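Local coordinates for protein glycerophosphodiester phosphodiesterase (Thermotoga maritima, PDB 1O1Z) that belongs to the glycerophosphodiester phosphodiesterase family and adopts a TIM-barrel fold, with a sodium ion bound in the crystal, at residues D47-K52 and I110-A115; T205-E210 and T224-L229. All coordinates share one frame; numbering follows the deposited sequence. Where two conformers were deposited one is given.

Contact 1. Residues D47-K52 and I110-A115; sequences DVRLSK and IKEREA
Val48 and Ile110 form a parallel beta bridge, their CA atoms 5.4 Å apart, where strand 43-50 still runs beside the end of strand 105-110. A backbone bond, Lys111 N to Val48 O, is 3.1 Å long. Beyond it the segment 110-115 leaves the sheet and turns, Ala115 N bonding back to Glu112 O.

What succeeds the ladder is a carboxylate. Glu112 reaches back extended beyond CG (chi2 176°) and spreads its two oxygens between backbone and side chain of the strand. OE1 takes the Leu50 N-H at 2.9 Å from above the carboxylate plane, a fairly straight bond (164°) in which a side chain meets a backbone N-H of the strand. OE2 receives Arg49 NH1 on its anti side, also at 2.9 Å, in a salt bridge whose guanidinium and carboxylate planes stand 76° apart; Arg75 makes a second salt bridge to OE2, and a water links it to Leu50 O. Lys111 CB lies 3.7 Å from Arg49 CZ, over the centre of one guanidinium face, while the lysine ammonium pairs with Glu109. On the other side of the strand, Leu50 lays CG and CD2 against Ala115, CD2 coming within 3.9 Å of its CB, and Val48 CG2 meets Ile110 CD1.

Val119 of helix 116-123 covers both Val48 and Ile110, and Leu138 of helix 136-142 also touches Ile110. Along its other edge strand 43-50 pairs with strand 56-58. Segment 110-115 carries the chain from strand 105-110 into helix 116-123, one strand-to-helix passage of the barrel.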
loop_
_atom_site.group_PDB
_atom_site.type_symbol
_atom_site.label_atom_id
_atom_site.label_comp_id
_atom_site.label_asym_id
_atom_site.label_seq_id
_atom_site.Cartn_x
_atom_site.Cartn_y
_atom_site.Cartn_z
ATOM N N ASP A 47 -1.923 4.944 3.444
ATOM C CA ASP A 47 -0.690 5.552 3.885
ATOM C C ASP A 47 -0.837 6.044 5.311
ATOM O O ASP A 47 -1.839 6.674 5.609
ATOM C CB ASP A 47 -0.415 6.766 3.019
ATOM C CG ASP A 47 -0.467 6.424 1.561
ATOM O OD1 ASP A 47 -1.420 6.811 0.825
ATOM O OD2 ASP A 47 0.390 5.629 1.103
ATOM N N VAL A 48 0.156 5.770 6.167
ATOM C CA VAL A 48 0.085 6.158 7.571
ATOM C C VAL A 48 1.229 7.041 8.033
ATOM O O VAL A 48 2.391 6.890 7.616
ATOM C CB VAL A 48 -0.060 4.946 8.534
ATOM C CG1 VAL A 48 -1.366 4.230 8.296
ATOM C CG2 VAL A 48 1.117 3.993 8.467
ATOM N N ARG A 49 0.859 7.952 8.949
ATOM C CA ARG A 49 1.740 8.943 9.543
ATOM C C ARG A 49 1.297 9.187 10.986
ATOM O O ARG A 49 0.245 8.705 11.414
ATOM C CB ARG A 49 1.622 10.270 8.797
ATOM C CG ARG A 49 2.126 10.210 7.368
ATOM C CD ARG A 49 2.039 11.562 6.692
ATOM N NE ARG A 49 2.648 11.502 5.384
ATOM C CZ ARG A 49 3.927 11.655 5.116
ATOM N NH1 ARG A 49 4.825 11.912 6.069
ATOM N NH2 ARG A 49 4.343 11.588 3.851
ATOM N N LEU A 50 2.086 9.950 11.720
ATOM C CA LEU A 50 1.704 10.327 13.084
ATOM C C LEU A 50 1.185 11.742 13.208
ATOM O O LEU A 50 1.717 12.695 12.623
ATOM C CB LEU A 50 2.871 10.251 14.047
ATOM C CG LEU A 50 3.447 8.913 14.379
ATOM C CD1 LEU A 50 4.502 9.116 15.487
ATOM C CD2 LEU A 50 2.393 7.904 14.788
ATOM N N SER A 51 0.147 11.864 14.037
ATOM C CA SER A 51 -0.342 13.147 14.486
ATOM C C SER A 51 0.536 13.667 15.619
ATOM O O SER A 51 1.437 12.963 16.119
ATOM C CB SER A 51 -1.782 12.996 14.999
ATOM O OG SER A 51 -1.780 12.173 16.163
ATOM N N LYS A 52 0.257 14.898 16.028
ATOM C CA LYS A 52 1.022 15.534 17.097
ATOM C C LYS A 52 0.942 14.739 18.389
ATOM O O LYS A 52 1.928 14.696 19.155
ATOM C CB LYS A 52 0.550 16.952 17.346
ATOM C CG LYS A 52 1.371 17.642 18.449
ATOM C CD LYS A 52 1.340 19.141 18.320
ATOM C CE LYS A 52 2.210 19.803 19.382
ATOM N NZ LYS A 52 1.877 21.250 19.538
ATOM N N ILE A 110 3.947 2.548 5.288
ATOM C CA ILE A 110 4.509 3.348 6.360
ATOM C C ILE A 110 5.240 4.520 5.732
ATOM O O ILE A 110 6.254 4.337 5.044
ATOM C CB ILE A 110 5.508 2.535 7.179
ATOM C CG1 ILE A 110 4.956 1.176 7.594
ATOM C CG2 ILE A 110 5.958 3.391 8.366
ATOM C CD1 ILE A 110 3.947 1.258 8.616
ATOM N N LYS A 111 4.784 5.742 5.997
ATOM C CA LYS A 111 5.418 6.918 5.422
ATOM C C LYS A 111 6.528 7.526 6.293
ATOM O O LYS A 111 7.338 8.321 5.799
ATOM C CB LYS A 111 4.345 7.994 5.145
ATOM C CG LYS A 111 3.360 7.638 4.053
ATOM C CD LYS A 111 4.086 7.477 2.697
ATOM C CE LYS A 111 3.209 7.662 1.495
ATOM N NZ LYS A 111 4.013 7.463 0.230
ATOM N N GLU A 112 6.511 7.167 7.580
ATOM C CA GLU A 112 7.399 7.707 8.610
ATOM C C GLU A 112 7.877 6.602 9.532
ATOM O O GLU A 112 7.052 5.889 10.111
ATOM C CB GLU A 112 6.622 8.715 9.476
ATOM C CG GLU A 112 6.013 9.830 8.691
ATOM C CD GLU A 112 5.160 10.764 9.535
ATOM O OE1 GLU A 112 4.787 10.396 10.693
ATOM O OE2 GLU A 112 4.859 11.835 9.005
ATOM N N ARG A 113 9.198 6.455 9.686
ATOM C CA ARG A 113 9.732 5.452 10.619
ATOM C C ARG A 113 9.168 5.608 12.012
ATOM O O ARG A 113 8.902 4.631 12.694
ATOM C CB ARG A 113 11.265 5.482 10.670
ATOM C CG ARG A 113 11.897 4.768 11.891
ATOM C CD ARG A 113 13.433 4.818 11.921
ATOM N NE ARG A 113 14.031 3.878 10.941
ATOM C CZ ARG A 113 14.348 2.632 11.208
ATOM N NH1 ARG A 113 14.056 2.152 12.422
ATOM N NH2 ARG A 113 14.951 1.856 10.279
ATOM N N GLU A 114 8.976 6.846 12.451
ATOM C CA GLU A 114 8.478 7.078 13.805
ATOM C C GLU A 114 7.073 6.539 14.065
ATOM O O GLU A 114 6.682 6.400 15.215
ATOM C CB GLU A 114 8.573 8.567 14.168
ATOM C CG GLU A 114 7.810 9.503 13.254
ATOM C CD GLU A 114 8.648 10.064 12.086
ATOM O OE1 GLU A 114 9.663 9.445 11.638
ATOM O OE2 GLU A 114 8.276 11.158 11.574
ATOM N N ALA A 115 6.320 6.239 12.998
ATOM C CA ALA A 115 4.990 5.642 13.129
ATOM C C ALA A 115 5.022 4.140 13.300
ATOM O O ALA A 115 4.017 3.544 13.652
ATOM C CB ALA A 115 4.132 5.990 11.927
HETATM O O HOH W 1 2.185 5.993 -1.786
HETATM O O HOH W 2 3.024 13.255 10.152
#

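Contact 2. Residues T205-E210 and T224-L229; sequences TLNDPE and TDEVEL
The Asn207 amide meets Thr224 and Asp225 with both its ends. Its CG sits anti to the carbonyl carbon, beside the backbone N. OD1 accepts the Asp225 N-H at 2.9 Å, the donor lying in the plane of the side-chain carbonyl though the bond is somewhat bent (145°). ND2 gives a straighter bond, 166°, to Asp225 OD2 at 2.9 Å. The amide and carboxylate planes are 46° apart, and the N-H arrives from above the carboxylate plane while OD2 stays close to the amide plane. One asparagine thus grips backbone and side chain of a single residue, an arrangement that fixes the rotation of its amide.

Thr224 OG1 adds a second polar centre. Placed anti to its own backbone N, it stands 2.8 Å from Leu206 O and 3.0 Å from Asn207 OD1, two acceptors competing for one hydroxyl proton. The same oxygen accepts from Glu226 N, closing an ST turn just before helix 227-232. Thr205 CG2 approaches Asp225 OD1 to 3.9 Å, the two side chains crossing at about a right angle; that oxygen is hydrogen-bonded with His18 ND1 of strand 14-18. Farther along both segments, Pro209 CG comes within 4.2 Å of Leu229 CD2, a modest apolar touch between the first turns of two helices.

Asp208 N-caps helix 209-215 and Glu226 occupies the N-cap position of helix 227-232. The contact joins the chain after strand 200-204 to the end of the neighbouring parallel strand 221-224 and the start of the helix after it, with Leu206 packed on Ile211, Tyr212 and Ile215 of helix 209-215.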
loop_
_atom_site.group_PDB
_atom_site.type_symbol
_atom_site.label_atom_id
_atom_site.label_comp_id
_atom_site.label_asym_id
_atom_site.label_seq_id
_atom_site.Cartn_x
_atom_site.Cartn_y
_atom_site.Cartn_z
ATOM N N THR A 205 1.154 2.124 -9.754
ATOM C CA THR A 205 -0.267 2.233 -9.494
ATOM C C THR A 205 -0.880 2.170 -10.879
ATOM O O THR A 205 -0.728 3.086 -11.696
ATOM C CB THR A 205 -0.585 3.588 -8.860
ATOM O OG1 THR A 205 -0.097 3.603 -7.514
ATOM C CG2 THR A 205 -2.109 3.768 -8.752
ATOM N N LEU A 206 -1.530 1.053 -11.159
ATOM C CA LEU A 206 -1.856 0.718 -12.532
ATOM C C LEU A 206 -3.327 0.991 -12.800
ATOM O O LEU A 206 -4.202 0.392 -12.171
ATOM C CB LEU A 206 -1.490 -0.744 -12.785
ATOM C CG LEU A 206 -1.736 -1.231 -14.205
ATOM C CD1 LEU A 206 -1.046 -0.351 -15.240
ATOM C CD2 LEU A 206 -1.320 -2.660 -14.327
ATOM N N ASN A 207 -3.590 1.887 -13.737
ATOM C CA ASN A 207 -4.951 2.224 -14.132
ATOM C C ASN A 207 -5.260 1.869 -15.586
ATOM O O ASN A 207 -6.386 2.047 -16.041
ATOM C CB ASN A 207 -5.203 3.704 -13.865
ATOM C CG ASN A 207 -5.166 4.040 -12.394
ATOM O OD1 ASN A 207 -5.542 3.232 -11.559
ATOM N ND2 ASN A 207 -4.709 5.253 -12.071
ATOM N N ASP A 208 -4.266 1.374 -16.308
ATOM C CA ASP A 208 -4.343 1.156 -17.756
ATOM C C ASP A 208 -4.625 -0.323 -18.004
ATOM O O ASP A 208 -3.782 -1.176 -17.753
ATOM C CB ASP A 208 -2.994 1.583 -18.373
ATOM C CG ASP A 208 -2.935 1.440 -19.884
ATOM O OD1 ASP A 208 -3.628 0.567 -20.421
ATOM O OD2 ASP A 208 -2.200 2.160 -20.607
ATOM N N PRO A 209 -5.819 -0.662 -18.493
ATOM C CA PRO A 209 -6.159 -2.077 -18.684
ATOM C C PRO A 209 -5.340 -2.813 -19.737
ATOM O O PRO A 209 -5.242 -4.052 -19.693
ATOM C CB PRO A 209 -7.656 -2.043 -19.087
ATOM C CG PRO A 209 -7.970 -0.680 -19.416
ATOM C CD PRO A 209 -6.921 0.236 -18.870
ATOM N N GLU A 210 -4.788 -2.095 -20.702
ATOM C CA GLU A 210 -3.975 -2.731 -21.720
ATOM C C GLU A 210 -2.645 -3.178 -21.150
ATOM O O GLU A 210 -2.199 -4.290 -21.413
ATOM C CB GLU A 210 -3.764 -1.830 -22.920
ATOM C CG GLU A 210 -2.879 -2.427 -24.003
ATOM C CD GLU A 210 -3.388 -3.744 -24.592
ATOM O OE1 GLU A 210 -4.584 -4.101 -24.433
ATOM O OE2 GLU A 210 -2.568 -4.432 -25.235
ATOM N N THR A 224 -4.585 -0.191 -7.740
ATOM C CA THR A 224 -5.202 0.627 -8.765
ATOM C C THR A 224 -6.168 1.631 -8.171
ATOM O O THR A 224 -6.778 1.361 -7.141
ATOM C CB THR A 224 -5.993 -0.293 -9.753
ATOM O OG1 THR A 224 -6.591 0.497 -10.795
ATOM C CG2 THR A 224 -7.146 -1.030 -9.074
ATOM N N ASP A 225 -6.325 2.775 -8.834
ATOM C CA ASP A 225 -7.383 3.715 -8.479
ATOM C C ASP A 225 -8.761 3.290 -9.029
ATOM O O ASP A 225 -9.798 3.709 -8.527
ATOM C CB ASP A 225 -7.070 5.104 -9.003
ATOM C CG ASP A 225 -5.722 5.621 -8.574
ATOM O OD1 ASP A 225 -5.341 5.420 -7.399
ATOM O OD2 ASP A 225 -4.992 6.293 -9.362
ATOM N N GLU A 226 -8.746 2.491 -10.090
ATOM C CA GLU A 226 -9.938 2.132 -10.867
ATOM C C GLU A 226 -10.442 0.760 -10.459
ATOM O O GLU A 226 -10.349 -0.224 -11.197
ATOM C CB GLU A 226 -9.612 2.183 -12.356
ATOM C CG GLU A 226 -9.327 3.577 -12.874
ATOM C CD GLU A 226 -10.582 4.432 -13.076
ATOM O OE1 GLU A 226 -11.732 3.950 -12.880
ATOM O OE2 GLU A 226 -10.425 5.611 -13.447
ATOM N N VAL A 227 -11.014 0.705 -9.254
ATOM C CA VAL A 227 -11.375 -0.570 -8.667
ATOM C C VAL A 227 -12.383 -1.380 -9.472
ATOM O O VAL A 227 -12.157 -2.561 -9.763
ATOM C CB VAL A 227 -11.870 -0.405 -7.212
ATOM C CG1 VAL A 227 -12.371 -1.716 -6.669
ATOM C CG2 VAL A 227 -10.771 0.168 -6.348
ATOM N N GLU A 228 -13.519 -0.788 -9.853
ATOM C CA GLU A 228 -14.531 -1.562 -10.576
ATOM C C GLU A 228 -13.992 -2.099 -11.897
ATOM O O GLU A 228 -14.259 -3.225 -12.267
ATOM C CB GLU A 228 -15.783 -0.732 -10.878
ATOM C CG GLU A 228 -16.630 -0.353 -9.677
ATOM C CD GLU A 228 -17.750 0.614 -10.057
ATOM O OE1 GLU A 228 -18.858 0.124 -10.358
ATOM O OE2 GLU A 228 -17.526 1.857 -10.097
ATOM N N LEU A 229 -13.235 -1.268 -12.613
ATOM C CA LEU A 229 -12.628 -1.671 -13.869
ATOM C C LEU A 229 -11.802 -2.941 -13.681
ATOM O O LEU A 229 -11.964 -3.907 -14.378
ATOM C CB LEU A 229 -11.767 -0.533 -14.405
ATOM C CG LEU A 229 -10.916 -0.795 -15.649
ATOM C CD1 LEU A 229 -11.743 -1.275 -16.809
ATOM C CD2 LEU A 229 -10.140 0.485 -15.980
#

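How the contacts relate
Contacts 1 and 2 illustrate one principle at two places in a TIM barrel: neighbouring parallel strands end, and side chains continue the pairing into the loops beyond. Their centres are 27 Å apart, on opposite sides of the chain's centre, and their nearest atoms are about 9 Å apart without touching. Strand 14-18 bridges them, pairing with strand 43-50 of contact 1 and with strand 221-224 of contact 2. In contact 1 a glutamate side chain binds a strand N-H and an arginine, and the bonding is partly ionic; in contact 2 an asparagine amide does most of the work. The bound sodium ion, at Ser123 and Arg126, is about 12 Å from the side chain of Ile110 in contact 1.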